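Long-range contact in NADPH-flavin oxidoreductase (Vibrio harveyi, PDB 1BKJ), which catalyses the NADPH-dependent reduction of FMN to FMNH2 and so supplies luciferase with reduced flavin for bioluminescence: residues A105-L116 with V151-H159. Numbering follows the deposited sequence.
Sequences AVDSGIMAQNCL and VLFGMCLGH. With FMN (flavin mononucleotide), chain F.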
loop_
_atom_site.group_PDB
_atom_site.type_symbol
_atom_site.label_atom_id
_atom_site.label_comp_id
_atom_site.label_asym_id
_atom_site.label_seq_id
_atom_site.Cartn_x
_atom_site.Cartn_y
_atom_site.Cartn_z
ATOM N N ALA A 105 2.752 -4.262 4.931
ATOM C CA ALA A 105 3.104 -3.018 4.241
ATOM C C ALA A 105 2.199 -2.700 3.041
ATOM O O ALA A 105 1.746 -1.561 2.892
ATOM C CB ALA A 105 4.560 -3.050 3.821
ATOM N N VAL A 106 1.920 -3.709 2.209
ATOM C CA VAL A 106 1.060 -3.548 1.041
ATOM C C VAL A 106 -0.378 -3.209 1.480
ATOM O O VAL A 106 -0.956 -2.233 1.005
ATOM C CB VAL A 106 1.082 -4.838 0.147
ATOM C CG1 VAL A 106 -0.040 -4.829 -0.887
ATOM C CG2 VAL A 106 2.410 -4.940 -0.577
ATOM N N ASP A 107 -0.924 -3.997 2.406
ATOM C CA ASP A 107 -2.288 -3.790 2.905
ATOM C C ASP A 107 -2.471 -2.456 3.636
ATOM O O ASP A 107 -3.540 -1.865 3.530
ATOM C CB ASP A 107 -2.742 -4.968 3.774
ATOM C CG ASP A 107 -3.059 -6.232 2.959
ATOM O OD1 ASP A 107 -2.582 -6.396 1.816
ATOM O OD2 ASP A 107 -3.784 -7.094 3.487
ATOM N N SER A 108 -1.424 -1.964 4.316
ATOM C CA SER A 108 -1.467 -0.668 5.028
ATOM C C SER A 108 -1.577 0.469 4.025
ATOM O O SER A 108 -2.338 1.394 4.240
ATOM C CB SER A 108 -0.223 -0.449 5.881
ATOM O OG SER A 108 -0.270 -1.256 7.045
ATOM N N GLY A 109 -0.832 0.350 2.925
ATOM C CA GLY A 109 -0.853 1.330 1.850
ATOM C C GLY A 109 -2.222 1.400 1.172
ATOM O O GLY A 109 -2.734 2.492 0.924
ATOM N N ILE A 110 -2.828 0.239 0.902
ATOM C CA ILE A 110 -4.163 0.148 0.287
ATOM C C ILE A 110 -5.204 0.812 1.207
ATOM O O ILE A 110 -5.959 1.676 0.769
ATOM C CB ILE A 110 -4.571 -1.338 0.043
ATOM C CG1 ILE A 110 -3.621 -1.977 -0.966
ATOM C CG2 ILE A 110 -6.017 -1.459 -0.468
ATOM C CD1 ILE A 110 -3.741 -3.460 -1.033
ATOM N N MET A 111 -5.209 0.421 2.478
ATOM C CA MET A 111 -6.147 0.971 3.454
ATOM C C MET A 111 -6.002 2.484 3.646
ATOM O O MET A 111 -7.015 3.212 3.631
ATOM C CB MET A 111 -6.003 0.256 4.801
ATOM C CG MET A 111 -6.968 0.751 5.835
ATOM S SD MET A 111 -6.853 -0.045 7.379
ATOM C CE MET A 111 -7.968 -1.351 7.100
ATOM N N ALA A 112 -4.755 2.936 3.824
ATOM C CA ALA A 112 -4.454 4.350 4.025
ATOM C C ALA A 112 -4.859 5.228 2.857
ATOM O O ALA A 112 -5.339 6.346 3.064
ATOM C CB ALA A 112 -3.009 4.544 4.347
ATOM N N GLN A 113 -4.714 4.706 1.637
ATOM C CA GLN A 113 -5.095 5.462 0.461
ATOM C C GLN A 113 -6.602 5.630 0.380
ATOM O O GLN A 113 -7.067 6.664 -0.077
ATOM C CB GLN A 113 -4.490 4.872 -0.820
ATOM C CG GLN A 113 -4.713 5.693 -2.105
ATOM C CD GLN A 113 -4.254 7.156 -2.028
ATOM O OE1 GLN A 113 -3.424 7.526 -1.203
ATOM N NE2 GLN A 113 -4.786 7.980 -2.917
ATOM N N ASN A 114 -7.353 4.646 0.883
ATOM C CA ASN A 114 -8.815 4.739 0.917
ATOM C C ASN A 114 -9.226 5.839 1.911
ATOM O O ASN A 114 -10.072 6.678 1.590
ATOM C CB ASN A 114 -9.436 3.405 1.323
ATOM C CG ASN A 114 -9.941 2.602 0.139
ATOM O OD1 ASN A 114 -9.652 2.896 -1.015
ATOM N ND2 ASN A 114 -10.719 1.584 0.430
ATOM N N CYS A 115 -8.537 5.884 3.059
ATOM C CA CYS A 115 -8.769 6.881 4.116
ATOM C C CYS A 115 -8.503 8.285 3.592
ATOM O O CYS A 115 -9.363 9.162 3.712
ATOM C CB CYS A 115 -7.871 6.622 5.327
ATOM S SG CYS A 115 -8.320 5.186 6.306
ATOM N N LEU A 116 -7.348 8.456 2.929
ATOM C CA LEU A 116 -6.947 9.746 2.361
ATOM C C LEU A 116 -7.894 10.210 1.260
ATOM O O LEU A 116 -8.293 11.376 1.268
ATOM C CB LEU A 116 -5.491 9.733 1.857
ATOM C CG LEU A 116 -4.931 11.070 1.330
ATOM C CD1 LEU A 116 -4.955 12.162 2.399
ATOM C CD2 LEU A 116 -3.524 10.890 0.792
ATOM N N VAL A 151 5.335 -0.056 13.677
ATOM C CA VAL A 151 4.864 1.198 13.079
ATOM C C VAL A 151 5.389 1.313 11.649
ATOM O O VAL A 151 6.519 0.904 11.372
ATOM C CB VAL A 151 5.260 2.469 13.948
ATOM C CG1 VAL A 151 6.753 2.543 14.196
ATOM C CG2 VAL A 151 4.798 3.768 13.269
ATOM N N LEU A 152 4.538 1.794 10.743
ATOM C CA LEU A 152 4.907 1.993 9.352
ATOM C C LEU A 152 4.905 3.461 8.955
ATOM O O LEU A 152 5.893 3.955 8.430
ATOM C CB LEU A 152 4.011 1.188 8.421
ATOM C CG LEU A 152 4.231 -0.322 8.360
ATOM C CD1 LEU A 152 3.304 -0.857 7.312
ATOM C CD2 LEU A 152 5.683 -0.694 8.016
ATOM N N PHE A 153 3.782 4.147 9.144
ATOM C CA PHE A 153 3.695 5.564 8.810
ATOM C C PHE A 153 2.510 6.203 9.509
ATOM O O PHE A 153 1.628 5.513 10.004
ATOM C CB PHE A 153 3.604 5.794 7.275
ATOM C CG PHE A 153 2.482 5.041 6.594
ATOM C CD1 PHE A 153 1.181 5.583 6.532
ATOM C CD2 PHE A 153 2.705 3.766 6.044
ATOM C CE1 PHE A 153 0.121 4.871 5.947
ATOM C CE2 PHE A 153 1.647 3.030 5.454
ATOM C CZ PHE A 153 0.350 3.586 5.405
ATOM N N GLY A 154 2.503 7.531 9.508
ATOM C CA GLY A 154 1.408 8.289 10.071
ATOM C C GLY A 154 0.668 8.997 8.946
ATOM O O GLY A 154 1.043 8.873 7.769
ATOM N N MET A 155 -0.391 9.722 9.294
ATOM C CA MET A 155 -1.172 10.480 8.323
ATOM C C MET A 155 -1.815 11.683 8.996
ATOM O O MET A 155 -2.498 11.541 10.013
ATOM C CB MET A 155 -2.259 9.611 7.669
ATOM C CG MET A 155 -3.045 10.340 6.576
ATOM S SD MET A 155 -4.289 9.337 5.802
ATOM C CE MET A 155 -3.280 8.409 4.686
ATOM N N CYS A 156 -1.551 12.864 8.440
ATOM C CA CYS A 156 -2.133 14.113 8.926
ATOM C C CYS A 156 -3.391 14.389 8.108
ATOM O O CYS A 156 -3.389 14.198 6.897
ATOM C CB CYS A 156 -1.184 15.295 8.717
ATOM S SG CYS A 156 0.347 15.231 9.618
ATOM N N LEU A 157 -4.476 14.776 8.778
ATOM C CA LEU A 157 -5.736 15.118 8.116
ATOM C C LEU A 157 -6.272 16.419 8.724
ATOM O O LEU A 157 -6.072 16.683 9.914
ATOM C CB LEU A 157 -6.798 14.001 8.270
ATOM C CG LEU A 157 -6.599 12.605 7.647
ATOM C CD1 LEU A 157 -7.741 11.679 8.031
ATOM C CD2 LEU A 157 -6.443 12.707 6.125
ATOM N N GLY A 158 -6.912 17.239 7.897
ATOM C CA GLY A 158 -7.488 18.488 8.376
ATOM C C GLY A 158 -7.915 19.402 7.249
ATOM O O GLY A 158 -7.801 19.055 6.073
ATOM N N HIS A 159 -8.391 20.587 7.607
ATOM C CA HIS A 159 -8.820 21.571 6.616
ATOM C C HIS A 159 -7.608 22.360 6.115
ATOM O O HIS A 159 -6.861 22.912 6.921
ATOM C CB HIS A 159 -9.896 22.458 7.215
ATOM C CG HIS A 159 -11.167 21.722 7.484
ATOM N ND1 HIS A 159 -12.098 21.470 6.500
ATOM C CD2 HIS A 159 -11.661 21.181 8.623
ATOM C CE1 HIS A 159 -13.116 20.814 7.023
ATOM N NE2 HIS A 159 -12.874 20.624 8.308
HETATM N N1 FMN F . -7.988 -12.754 -4.084
HETATM C C2 FMN F . -7.873 -13.858 -4.887
HETATM O O2 FMN F . -8.841 -14.479 -5.273
HETATM N N3 FMN F . -6.548 -14.194 -5.167
HETATM C C4 FMN F . -5.379 -13.520 -4.780
HETATM O O4 FMN F . -4.285 -13.937 -5.182
HETATM C C4A FMN F . -5.636 -12.400 -3.874
HETATM N N5 FMN F . -4.530 -11.609 -3.532
HETATM C C5A FMN F . -4.676 -10.422 -2.809
HETATM C C6 FMN F . -3.533 -9.689 -2.527
HETATM C C7 FMN F . -3.663 -8.448 -1.907
HETATM C C7M FMN F . -2.450 -7.509 -1.976
HETATM C C8 FMN F . -4.943 -7.997 -1.410
HETATM C C8M FMN F . -5.137 -6.703 -0.667
HETATM C C9 FMN F . -6.093 -8.763 -1.615
HETATM C C9A FMN F . -5.996 -9.980 -2.384
HETATM N N10 FMN F . -7.133 -10.773 -2.765
HETATM C C10 FMN F . -6.960 -11.962 -3.532
HETATM C "C1'" FMN F . -8.428 -10.331 -2.626
HETATM C "C2'" FMN F . -9.262 -10.848 -1.438
HETATM O "O2'" FMN F . -8.975 -12.058 -0.781
HETATM C "C3'" FMN F . -10.109 -9.879 -0.718
HETATM O "O3'" FMN F . -9.711 -8.534 -0.737
HETATM C "C4'" FMN F . -10.977 -10.287 0.434
HETATM O "O4'" FMN F . -11.122 -11.642 0.845
HETATM C "C5'" FMN F . -11.892 -9.271 1.000
HETATM O "O5'" FMN F . -12.950 -9.329 0.009
HETATM P P FMN F . -13.418 -8.132 -0.915
HETATM O O1P FMN F . -14.038 -7.227 0.049
HETATM O O2P FMN F . -14.363 -8.782 -1.822
HETATM O O3P FMN F . -12.242 -7.550 -1.596
#
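In the core of the nitroreductase fold, helix 98-121 lies along one face of the antiparallel sheet, and Leu152, Phe153, Met155 and Leu157 of the inner strand 149-158 pack against Ala105, Ser108, Ala112 and Leu116. Helix and strand run nearly parallel, their axes 11° apart and 9.9 Å at closest approach. Leu152 and Phe153 are neighbours, yet both point at the helix, because a classic beta bulge opposite Phe79 breaks the alternation. At the start of the contact, Leu152 CD1 settles 3.8 Å from Ala105 CA and also touches Ser108 OG, whose hydrogen bond goes back to Gly104 O, one turn along the helix. Phe153 meets the helix edge-on: its CE1 lies 3.5 Å from Ala112 CB, while CZ, at the ring's far end, approaches Ser108 O at 3.7 Å. With chi1 at 54° its CG sits between backbone N and carbonyl carbon, and the ring projects straight at Ser108, Gly109 and Ala112, whose small size probably lets it come close. Phe79 and Tyr128 of the flanking strands meet the same ring. Further on, Met155 runs out extended and then bends at chi3 (-80°), laying its methyl CE 3.3 Å from Ala112 O and 3.8 Å from Leu116 CB. The last touch joins two leucine branches, Leu116 CD1 and Leu157 CD2, 4.0 Å apart. On another side of the helix, Ile110 CD1 lies 3.5 Å from the flavin methyl C8M, with Val106 and Asp107 beside the dimethylbenzene end; His11, Arg15 and Lys167 of the second subunit hydrogen-bond to this FMN. Gln113 NE2 and Asn114 OD1 hydrogen-bond to Asn114 OD1 and Gln113 NE2 of that subunit. One helix thus packs on the sheet and borders a flavin at the subunit interface, the design of the dimeric FMN-dependent nitroreductase family.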